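Local atomic coordinates of DyP (Bjerkandera adusta, PDB entry 3VXJ), a protein that binds heme b and, as a dye-decolorizing peroxidase, probably uses peroxide to oxidise dyes and phenolic substrates. Residues A[25-31]-A[117-123]. Numbering follows the deposited sequence.
Sequences RFVFFQV and IHGVFLI
Run 25-31 and 119-123 as neighbouring antiparallel β strands, axes 4.5 Å apart at 158°. R25–I123, V27–F121 and F29–G119 are the hydrogen-bonded pairs; F26–L122 and F28–V120 are non-hydrogen-bonded, the latter tightest at CA–CA 4.4 Å. Backbone bonds run R25 N–I123 O and V27 N–F121 O (both 2.8 Å), I123 N–R25 O and F121 N–V27 O (both 2.9 Å) and F29 N–G119 O (3.1 Å). At the start of the second strand F29 O takes two donors, H118 N at 2.8 Å and G119 N at 3.3 Å, so H118 and G119 face F29 in a classic β bulge. H118 has psi −22°, G119 is fully extended, and the m rotamer of H118 brings its ND1 2.8 Å from V31 N, accepting that hydrogen bond.

On the R25, V27, F29 face, F29 takes chi1 p and lays its ring over G119, CA 4.0 Å from the ring centroid in a CH-π contact; a CB there would clash. F29 CE2 lies 3.4 Å from F121 CE2, the two rings meeting obliquely. Helix 128-142 packs here, its D132 forming a salt bridge with R25, whose NE also hydrogen-bonds S153 of strand 146-155.

On the other face, F26 and F28 are both m. V120 CG2 sits over the F28 ring, 3.9 Å from its centroid, and F26 CE1 meets L122 CD2 at 3.9 Å; F220 adds its ring to both phenylalanines. Strands 23-31 and 119-125 are the central pair of a four-stranded antiparallel sheet, between 146-155 and 65-71, characteristic of the ferredoxin-like half of the DyP dimeric α+β barrel fold.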
ATOM      1  N   ARG A  25      -6.540  -3.506 -12.620  1.00  9.01           N
ATOM      2  CA  ARG A  25      -7.378  -2.355 -12.944  1.00  9.33           C
ATOM      3  C   ARG A  25      -8.351  -2.091 -11.810  1.00  8.95           C
ATOM      4  O   ARG A  25      -8.961  -3.014 -11.254  1.00  9.40           O
ATOM      5  CB  ARG A  25      -8.153  -2.594 -14.237  1.00  9.14           C
ATOM      6  CG  ARG A  25      -9.004  -1.394 -14.675  1.00  9.84           C
ATOM      7  CD  ARG A  25      -9.565  -1.589 -16.070  1.00  9.88           C
ATOM      8  NE  ARG A  25      -8.501  -1.595 -17.064  1.00 10.87           N
ATOM      9  CZ  ARG A  25      -8.649  -2.004 -18.319  1.00 11.50           C
ATOM     10  NH1 ARG A  25      -9.826  -2.447 -18.742  1.00 12.20           N
ATOM     11  NH2 ARG A  25      -7.612  -1.971 -19.148  1.00 13.12           N
ATOM     12  N   PHE A  26      -8.477  -0.818 -11.462  1.00  8.65           N
ATOM     13  CA  PHE A  26      -9.416  -0.376 -10.449  1.00  8.69           C
ATOM     14  C   PHE A  26     -10.523   0.368 -11.186  1.00  8.41           C
ATOM     15  O   PHE A  26     -10.279   1.415 -11.797  1.00  9.27           O
ATOM     16  CB  PHE A  26      -8.714   0.543  -9.454  1.00  8.79           C
ATOM     17  CG  PHE A  26      -7.589  -0.123  -8.693  1.00  8.97           C
ATOM     18  CD1 PHE A  26      -7.817  -0.640  -7.425  1.00  9.63           C
ATOM     19  CD2 PHE A  26      -6.315  -0.253  -9.257  1.00  9.24           C
ATOM     20  CE1 PHE A  26      -6.791  -1.267  -6.715  1.00 10.08           C
ATOM     21  CE2 PHE A  26      -5.283  -0.884  -8.554  1.00  8.20           C
ATOM     22  CZ  PHE A  26      -5.523  -1.389  -7.289  1.00  9.33           C
ATOM     23  N   VAL A  27     -11.719  -0.215 -11.189  1.00  8.56           N
ATOM     24  CA  VAL A  27     -12.866   0.369 -11.887  1.00  8.75           C
ATOM     25  C   VAL A  27     -13.750   1.031 -10.839  1.00  8.64           C
ATOM     26  O   VAL A  27     -14.439   0.352 -10.060  1.00  9.43           O
ATOM     27  CB  VAL A  27     -13.675  -0.689 -12.680  1.00  8.56           C
ATOM     28  CG1 VAL A  27     -14.826  -0.025 -13.413  1.00 10.65           C
ATOM     29  CG2 VAL A  27     -12.783  -1.444 -13.677  1.00 10.88           C
ATOM     30  N   PHE A  28     -13.692   2.354 -10.796  1.00  9.11           N
ATOM     31  CA  PHE A  28     -14.457   3.143  -9.836  1.00  8.96           C
ATOM     32  C   PHE A  28     -15.820   3.450 -10.423  1.00  9.44           C
ATOM     33  O   PHE A  28     -15.921   3.825 -11.587  1.00 10.36           O
ATOM     34  CB  PHE A  28     -13.704   4.429  -9.466  1.00  9.24           C
ATOM     35  CG  PHE A  28     -12.352   4.172  -8.852  1.00  9.08           C
ATOM     36  CD1 PHE A  28     -12.229   3.915  -7.489  1.00  8.59           C
ATOM     37  CD2 PHE A  28     -11.210   4.121  -9.648  1.00 10.13           C
ATOM     38  CE1 PHE A  28     -10.983   3.652  -6.925  1.00  9.85           C
ATOM     39  CE2 PHE A  28      -9.970   3.853  -9.093  1.00 10.32           C
ATOM     40  CZ  PHE A  28      -9.850   3.617  -7.739  1.00  9.12           C
ATOM     41  N   PHE A  29     -16.864   3.288  -9.622  1.00  9.22           N
ATOM     42  CA  PHE A  29     -18.214   3.423 -10.141  1.00  9.37           C
ATOM     43  C   PHE A  29     -19.152   4.147  -9.192  1.00 10.13           C
ATOM     44  O   PHE A  29     -18.881   4.284  -7.985  1.00  9.89           O
ATOM     45  CB  PHE A  29     -18.787   2.043 -10.526  1.00  9.02           C
ATOM     46  CG  PHE A  29     -19.015   1.126  -9.356  1.00  9.12           C
ATOM     47  CD1 PHE A  29     -20.248   1.110  -8.701  1.00  9.16           C
ATOM     48  CD2 PHE A  29     -17.999   0.297  -8.886  1.00  8.47           C
ATOM     49  CE1 PHE A  29     -20.466   0.289  -7.611  1.00  9.43           C
ATOM     50  CE2 PHE A  29     -18.217  -0.540  -7.800  1.00  9.67           C
ATOM     51  CZ  PHE A  29     -19.449  -0.538  -7.153  1.00 10.34           C
ATOM     52  N   GLN A  30     -20.251   4.618  -9.774  1.00 10.79           N
ATOM     53  CA  GLN A  30     -21.423   5.094  -9.061  1.00 11.97           C
ATOM     54  C   GLN A  30     -22.570   4.141  -9.338  1.00 11.46           C
ATOM     55  O   GLN A  30     -22.693   3.619 -10.451  1.00 11.62           O
ATOM     56  CB  GLN A  30     -21.866   6.447  -9.603  1.00 14.06           C
ATOM     57  CG  GLN A  30     -20.980   7.618  -9.390  1.00 18.10           C
ATOM     58  CD  GLN A  30     -21.629   8.889  -9.932  1.00 22.44           C
ATOM     59  OE1 GLN A  30     -22.834   9.110  -9.758  1.00 25.10           O
ATOM     60  NE2 GLN A  30     -20.838   9.723 -10.598  1.00 26.18           N
ATOM     61  N   VAL A  31     -23.436   3.959  -8.347  1.00 10.82           N
ATOM     62  CA  VAL A  31     -24.677   3.210  -8.522  1.00 11.29           C
ATOM     63  C   VAL A  31     -25.769   4.154  -9.031  1.00 12.09           C
ATOM     64  O   VAL A  31     -26.037   5.178  -8.413  1.00 12.73           O
ATOM     65  CB  VAL A  31     -25.135   2.574  -7.187  1.00 11.01           C
ATOM     66  CG1 VAL A  31     -26.490   1.883  -7.339  1.00 11.74           C
ATOM     67  CG2 VAL A  31     -24.100   1.590  -6.661  1.00 11.30           C
ATOM     68  N   ILE A 117     -17.796   8.659  -5.759  1.00  9.92           N
ATOM     69  CA  ILE A 117     -17.451   7.258  -5.960  1.00  9.46           C
ATOM     70  C   ILE A 117     -18.191   6.395  -4.942  1.00  8.82           C
ATOM     71  O   ILE A 117     -18.143   6.670  -3.737  1.00  8.81           O
ATOM     72  CB  ILE A 117     -15.930   7.050  -5.825  1.00  9.18           C
ATOM     73  CG1 ILE A 117     -15.204   7.754  -6.973  1.00  9.36           C
ATOM     74  CG2 ILE A 117     -15.581   5.560  -5.801  1.00 10.39           C
ATOM     75  CD1 ILE A 117     -13.709   7.871  -6.782  1.00 11.20           C
ATOM     76  N   HIS A 118     -18.881   5.376  -5.449  1.00  8.63           N
ATOM     77  CA  HIS A 118     -19.631   4.433  -4.618  1.00  8.77           C
ATOM     78  C   HIS A 118     -18.900   3.127  -4.343  1.00  8.48           C
ATOM     79  O   HIS A 118     -19.209   2.412  -3.380  1.00  8.12           O
ATOM     80  CB  HIS A 118     -20.976   4.132  -5.265  1.00  9.16           C
ATOM     81  CG  HIS A 118     -21.944   5.263  -5.165  1.00  9.12           C
ATOM     82  ND1 HIS A 118     -23.117   5.308  -5.884  1.00 11.53           N
ATOM     83  CD2 HIS A 118     -21.898   6.409  -4.447  1.00 10.53           C
ATOM     84  CE1 HIS A 118     -23.762   6.424  -5.601  1.00 11.68           C
ATOM     85  NE2 HIS A 118     -23.044   7.110  -4.730  1.00 11.03           N
ATOM     86  N   GLY A 119     -17.942   2.795  -5.195  1.00  8.10           N
ATOM     87  CA  GLY A 119     -17.219   1.555  -5.008  1.00  8.49           C
ATOM     88  C   GLY A 119     -16.135   1.367  -6.034  1.00  7.91           C
ATOM     89  O   GLY A 119     -15.933   2.210  -6.914  1.00  8.17           O
ATOM     90  N   VAL A 120     -15.443   0.241  -5.909  1.00  8.19           N
ATOM     91  CA  VAL A 120     -14.368  -0.116  -6.818  1.00  8.33           C
ATOM     92  C   VAL A 120     -14.350  -1.625  -7.065  1.00  8.35           C
ATOM     93  O   VAL A 120     -14.420  -2.423  -6.115  1.00  8.13           O
ATOM     94  CB  VAL A 120     -12.989   0.408  -6.294  1.00  8.43           C
ATOM     95  CG1 VAL A 120     -12.627  -0.177  -4.909  1.00  9.46           C
ATOM     96  CG2 VAL A 120     -11.894   0.163  -7.324  1.00  9.05           C
ATOM     97  N   PHE A 121     -14.278  -2.004  -8.340  1.00  8.85           N
ATOM     98  CA  PHE A 121     -13.950  -3.371  -8.719  1.00  9.19           C
ATOM     99  C   PHE A 121     -12.441  -3.419  -8.925  1.00  9.23           C
ATOM    100  O   PHE A 121     -11.898  -2.594  -9.662  1.00  9.92           O
ATOM    101  CB  PHE A 121     -14.598  -3.776 -10.047  1.00  9.74           C
ATOM    102  CG  PHE A 121     -16.098  -3.900 -10.008  1.00  9.53           C
ATOM    103  CD1 PHE A 121     -16.703  -5.134  -9.788  1.00  9.95           C
ATOM    104  CD2 PHE A 121     -16.905  -2.798 -10.265  1.00  9.59           C
ATOM    105  CE1 PHE A 121     -18.092  -5.260  -9.779  1.00 11.37           C
ATOM    106  CE2 PHE A 121     -18.294  -2.908 -10.264  1.00 10.33           C
ATOM    107  CZ  PHE A 121     -18.891  -4.144 -10.026  1.00 10.44           C
ATOM    108  N   LEU A 122     -11.771  -4.353  -8.261  1.00  9.51           N
ATOM    109  CA  LEU A 122     -10.344  -4.593  -8.473  1.00 10.15           C
ATOM    110  C   LEU A 122     -10.226  -5.832  -9.325  1.00  9.73           C
ATOM    111  O   LEU A 122     -10.677  -6.897  -8.918  1.00  9.63           O
ATOM    112  CB  LEU A 122      -9.614  -4.868  -7.153  1.00 11.76           C
ATOM    113  CG  LEU A 122      -9.617  -3.924  -5.961  1.00 14.12           C
ATOM    114  CD1 LEU A 122     -10.934  -3.988  -5.191  1.00 14.90           C
ATOM    115  CD2 LEU A 122      -8.458  -4.322  -5.065  1.00 16.05           C
ATOM    116  N   ILE A 123      -9.592  -5.691 -10.482  1.00  9.24           N
ATOM    117  CA  ILE A 123      -9.441  -6.802 -11.414  1.00  9.14           C
ATOM    118  C   ILE A 123      -7.957  -7.076 -11.584  1.00  8.98           C
ATOM    119  O   ILE A 123      -7.221  -6.193 -12.034  1.00  8.99           O
ATOM    120  CB  ILE A 123     -10.044  -6.485 -12.810  1.00  9.52           C
ATOM    121  CG1 ILE A 123     -11.498  -6.018 -12.702  1.00 10.70           C
ATOM    122  CG2 ILE A 123      -9.925  -7.712 -13.735  1.00  9.99           C
ATOM    123  CD1 ILE A 123     -12.025  -5.319 -13.948  1.00 13.52           C
TER